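Local coordinates for LIM domain only protein 7 (Homo sapiens, PDB 2EAQ) that probably binds short C-terminal peptides of partner proteins through its PDZ domain, serving as a protein-interaction module, at residues I53-T58 and L81-R86. Numbering follows the deposited sequence.
Sequences IAINNT and LVMDVR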
ATOM      1  N   ILE A  53       0.579  -7.347   0.323  1.00  7.04           N
ATOM      2  CA  ILE A  53      -0.257  -8.487   0.590  1.00  8.76           C
ATOM      3  C   ILE A  53      -1.661  -8.128   0.978  1.00  8.12           C
ATOM      4  O   ILE A  53      -2.616  -8.752   0.547  1.00  9.06           O
ATOM      5  CB  ILE A  53       0.402  -9.392   1.681  1.00  9.36           C
ATOM      6  CG1 ILE A  53       1.806  -9.829   1.237  1.00 10.49           C
ATOM      7  CG2 ILE A  53      -0.500 -10.608   1.943  1.00 10.59           C
ATOM      8  CD1 ILE A  53       1.882 -10.486  -0.082  1.00 13.89           C
ATOM      9  N   ALA A  54      -1.811  -7.074   1.767  1.00  6.91           N
ATOM     10  CA  ALA A  54      -3.135  -6.638   2.192  1.00  5.55           C
ATOM     11  C   ALA A  54      -3.090  -5.183   2.657  1.00  6.00           C
ATOM     12  O   ALA A  54      -2.030  -4.684   2.974  1.00  7.26           O
ATOM     13  CB  ALA A  54      -3.622  -7.457   3.436  1.00  7.67           C
ATOM     14  N   ILE A  55      -4.219  -4.509   2.586  1.00  7.23           N
ATOM     15  CA  ILE A  55      -4.331  -3.189   3.217  1.00  8.69           C
ATOM     16  C   ILE A  55      -5.566  -3.229   4.107  1.00  8.78           C
ATOM     17  O   ILE A  55      -6.636  -3.702   3.687  1.00  8.45           O
ATOM     18  CB  ILE A  55      -4.400  -2.012   2.241  1.00  9.38           C
ATOM     19  CG1 ILE A  55      -5.558  -2.187   1.272  1.00  6.98           C
ATOM     20  CG2 ILE A  55      -3.096  -1.856   1.538  1.00  9.29           C
ATOM     21  CD1 ILE A  55      -5.829  -0.904   0.404  1.00 12.91           C
ATOM     22  N   ASN A  56      -5.421  -2.746   5.345  1.00  8.57           N
ATOM     23  CA  ASN A  56      -6.531  -2.726   6.270  1.00  8.82           C
ATOM     24  C   ASN A  56      -7.183  -4.128   6.273  1.00 10.39           C
ATOM     25  O   ASN A  56      -6.474  -5.121   6.523  1.00 13.08           O
ATOM     26  CB  ASN A  56      -7.457  -1.546   5.883  1.00  8.00           C
ATOM     27  CG  ASN A  56      -6.719  -0.207   5.917  1.00  7.70           C
ATOM     28  OD1 ASN A  56      -7.018   0.740   5.144  1.00 11.85           O
ATOM     29  ND2 ASN A  56      -5.780  -0.101   6.849  1.00  5.99           N
ATOM     30  N   ASN A  57      -8.464  -4.235   6.021  1.00 11.01           N
ATOM     31  CA  ASN A  57      -9.067  -5.596   6.064  1.00 12.16           C
ATOM     32  C   ASN A  57      -9.204  -6.261   4.703  1.00 11.37           C
ATOM     33  O   ASN A  57     -10.033  -7.177   4.556  1.00 14.03           O
ATOM     34  CB  ASN A  57     -10.465  -5.434   6.699  1.00 13.49           C
ATOM     35  CG  ASN A  57     -10.351  -4.929   8.152  1.00 15.92           C
ATOM     36  OD1 ASN A  57     -11.059  -3.989   8.593  1.00 18.53           O
ATOM     37  ND2 ASN A  57      -9.434  -5.534   8.872  1.00 15.13           N
ATOM     38  N   THR A  58      -8.382  -5.888   3.724  1.00  8.96           N
ATOM     39  CA  THR A  58      -8.535  -6.390   2.374  1.00  8.23           C
ATOM     40  C   THR A  58      -7.268  -7.066   1.934  1.00  7.63           C
ATOM     41  O   THR A  58      -6.233  -6.428   1.760  1.00  7.86           O
ATOM     42  CB  THR A  58      -8.822  -5.211   1.417  1.00  9.22           C
ATOM     43  OG1 THR A  58     -10.056  -4.591   1.784  1.00 12.48           O
ATOM     44  CG2 THR A  58      -8.927  -5.670  -0.014  1.00 10.53           C
ATOM     45  N   LEU A  81      -3.902   3.622   6.564  1.00  7.13           N
ATOM     46  CA  LEU A  81      -3.530   2.520   5.722  1.00  8.87           C
ATOM     47  C   LEU A  81      -2.547   1.617   6.463  1.00  9.67           C
ATOM     48  O   LEU A  81      -1.392   1.988   6.616  1.00 12.37           O
ATOM     49  CB  LEU A  81      -2.933   3.155   4.468  1.00 12.08           C
ATOM     50  CG  LEU A  81      -2.620   2.295   3.288  1.00 13.45           C
ATOM     51  CD1 LEU A  81      -3.851   1.557   2.769  1.00 11.98           C
ATOM     52  CD2 LEU A  81      -2.043   3.259   2.232  1.00 12.62           C
ATOM     53  N   VAL A  82      -3.000   0.450   6.910  1.00  8.23           N
ATOM     54  CA  VAL A  82      -2.147  -0.529   7.598  1.00  7.94           C
ATOM     55  C   VAL A  82      -1.871  -1.593   6.528  1.00  7.49           C
ATOM     56  O   VAL A  82      -2.786  -2.364   6.170  1.00 10.41           O
ATOM     57  CB  VAL A  82      -2.835  -1.136   8.823  1.00 10.22           C
ATOM     58  CG1 VAL A  82      -1.967  -2.220   9.493  1.00 12.31           C
ATOM     59  CG2 VAL A  82      -3.029  -0.059   9.890  1.00 11.64           C
ATOM     60  N   MET A  83      -0.632  -1.629   6.060  1.00  7.17           N
ATOM     61  CA  MET A  83      -0.262  -2.507   4.943  1.00  8.36           C
ATOM     62  C   MET A  83       0.496  -3.716   5.339  1.00  7.39           C
ATOM     63  O   MET A  83       1.468  -3.577   6.093  1.00  9.75           O
ATOM     64  CB  MET A  83       0.604  -1.729   3.952  1.00  8.91           C
ATOM     65  CG  MET A  83       0.099  -0.303   3.520  1.00 11.44           C
ATOM     66  SD  MET A  83       1.103   0.460   2.125  1.00  8.90           S
ATOM     67  CE  MET A  83       1.705  -1.166   1.457  1.00  1.75           C
ATOM     68  N   ASP A  84       0.080  -4.880   4.908  1.00  6.40           N
ATOM     69  CA  ASP A  84       0.896  -6.072   5.171  1.00  6.91           C
ATOM     70  C   ASP A  84       1.726  -6.263   3.914  1.00  7.08           C
ATOM     71  O   ASP A  84       1.146  -6.313   2.813  1.00  7.33           O
ATOM     72  CB  ASP A  84       0.015  -7.288   5.417  1.00  8.01           C
ATOM     73  CG  ASP A  84      -0.625  -7.264   6.756  1.00 16.08           C
ATOM     74  OD1 ASP A  84      -0.260  -6.401   7.538  1.00 18.42           O
ATOM     75  OD2 ASP A  84      -1.467  -8.129   7.018  1.00 21.36           O
ATOM     76  N   VAL A  85       3.040  -6.233   4.022  1.00  6.63           N
ATOM     77  CA  VAL A  85       3.927  -6.394   2.904  1.00  8.06           C
ATOM     78  C   VAL A  85       4.937  -7.483   3.131  1.00  7.74           C
ATOM     79  O   VAL A  85       5.172  -7.948   4.254  1.00  8.34           O
ATOM     80  CB  VAL A  85       4.683  -5.046   2.543  1.00  9.75           C
ATOM     81  CG1 VAL A  85       3.693  -3.881   2.430  1.00 10.03           C
ATOM     82  CG2 VAL A  85       5.749  -4.727   3.536  1.00 10.90           C
ATOM     83  N   ARG A  86       5.549  -7.912   2.048  1.00  7.84           N
ATOM     84  CA  ARG A  86       6.625  -8.916   2.049  1.00  7.79           C
ATOM     85  C   ARG A  86       7.792  -8.205   1.390  1.00  8.42           C
ATOM     86  O   ARG A  86       7.721  -7.755   0.235  1.00  8.58           O
ATOM     87  CB  ARG A  86       6.191 -10.129   1.228  1.00 10.55           C
ATOM     88  CG  ARG A  86       7.205 -11.227   1.167  1.00 14.91           C
ATOM     89  CD  ARG A  86       6.507 -12.555   0.916  1.00 19.65           C
ATOM     90  NE  ARG A  86       5.216 -12.537   1.588  1.00 28.90           N
ATOM     91  CZ  ARG A  86       4.613 -13.576   2.147  1.00 30.77           C
ATOM     92  NH1 ARG A  86       5.188 -14.765   2.135  1.00 33.60           N
ATOM     93  NH2 ARG A  86       3.409 -13.420   2.698  1.00 34.23           N
TER
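L81 reaches I55 and N56 where two antiparallel strands of the PDZ-domain sheet, 51-55 and 80-88, run side by side; strand 2-10 flanks the second on its other edge. CG of L81 stands anti to its backbone N (chi1 -171°), and beyond it CD1 meets CB of I55 at 3.6 Å and lies almost as near to its CG2. A75, on helix 65-78, packs on L81, while W68 and M72 of the same helix cover I55, so this face belongs to the hydrophobic core. At V82 the carbonyl O accepts the backbone N of N56 at 2.8 Å, just where the chain enters the type II' turn I55-T58. The N56 side chain folds back over the start of strand 80-88, its amide close to the V82 backbone N; an alanine here would probably uncover the backbone between L81 and V82 by removing the amide that lies against it. M83, paired with I55 in a non-hydrogen-bonded position, sets its CG 4.1 Å from I55 CG2, and its CA makes a CA-H...O contact with A54 O. The next residue, D84, forms the hydrogen-bonded pair with A54: its N donates to A54 O at 2.9 Å, and on the face opposite M83 the two CB atoms lie 4.1 Å apart. I53 and A54 together face D84 in a classic beta bulge: D84 O accepts two donors at once, I53 N at 2.8 Å and A54 N at 3.2 Å. The D84 carboxylate turns instead to R6 of strand 2-10, with which it forms a salt bridge. V85 points away from strand 51-55, and its side chain packs on M5 and L46. R86 forms a salt bridge through NE with D4, outside both segments, and at the guanidinium edge its NH2 comes within 4.2 Å of I53 CG1.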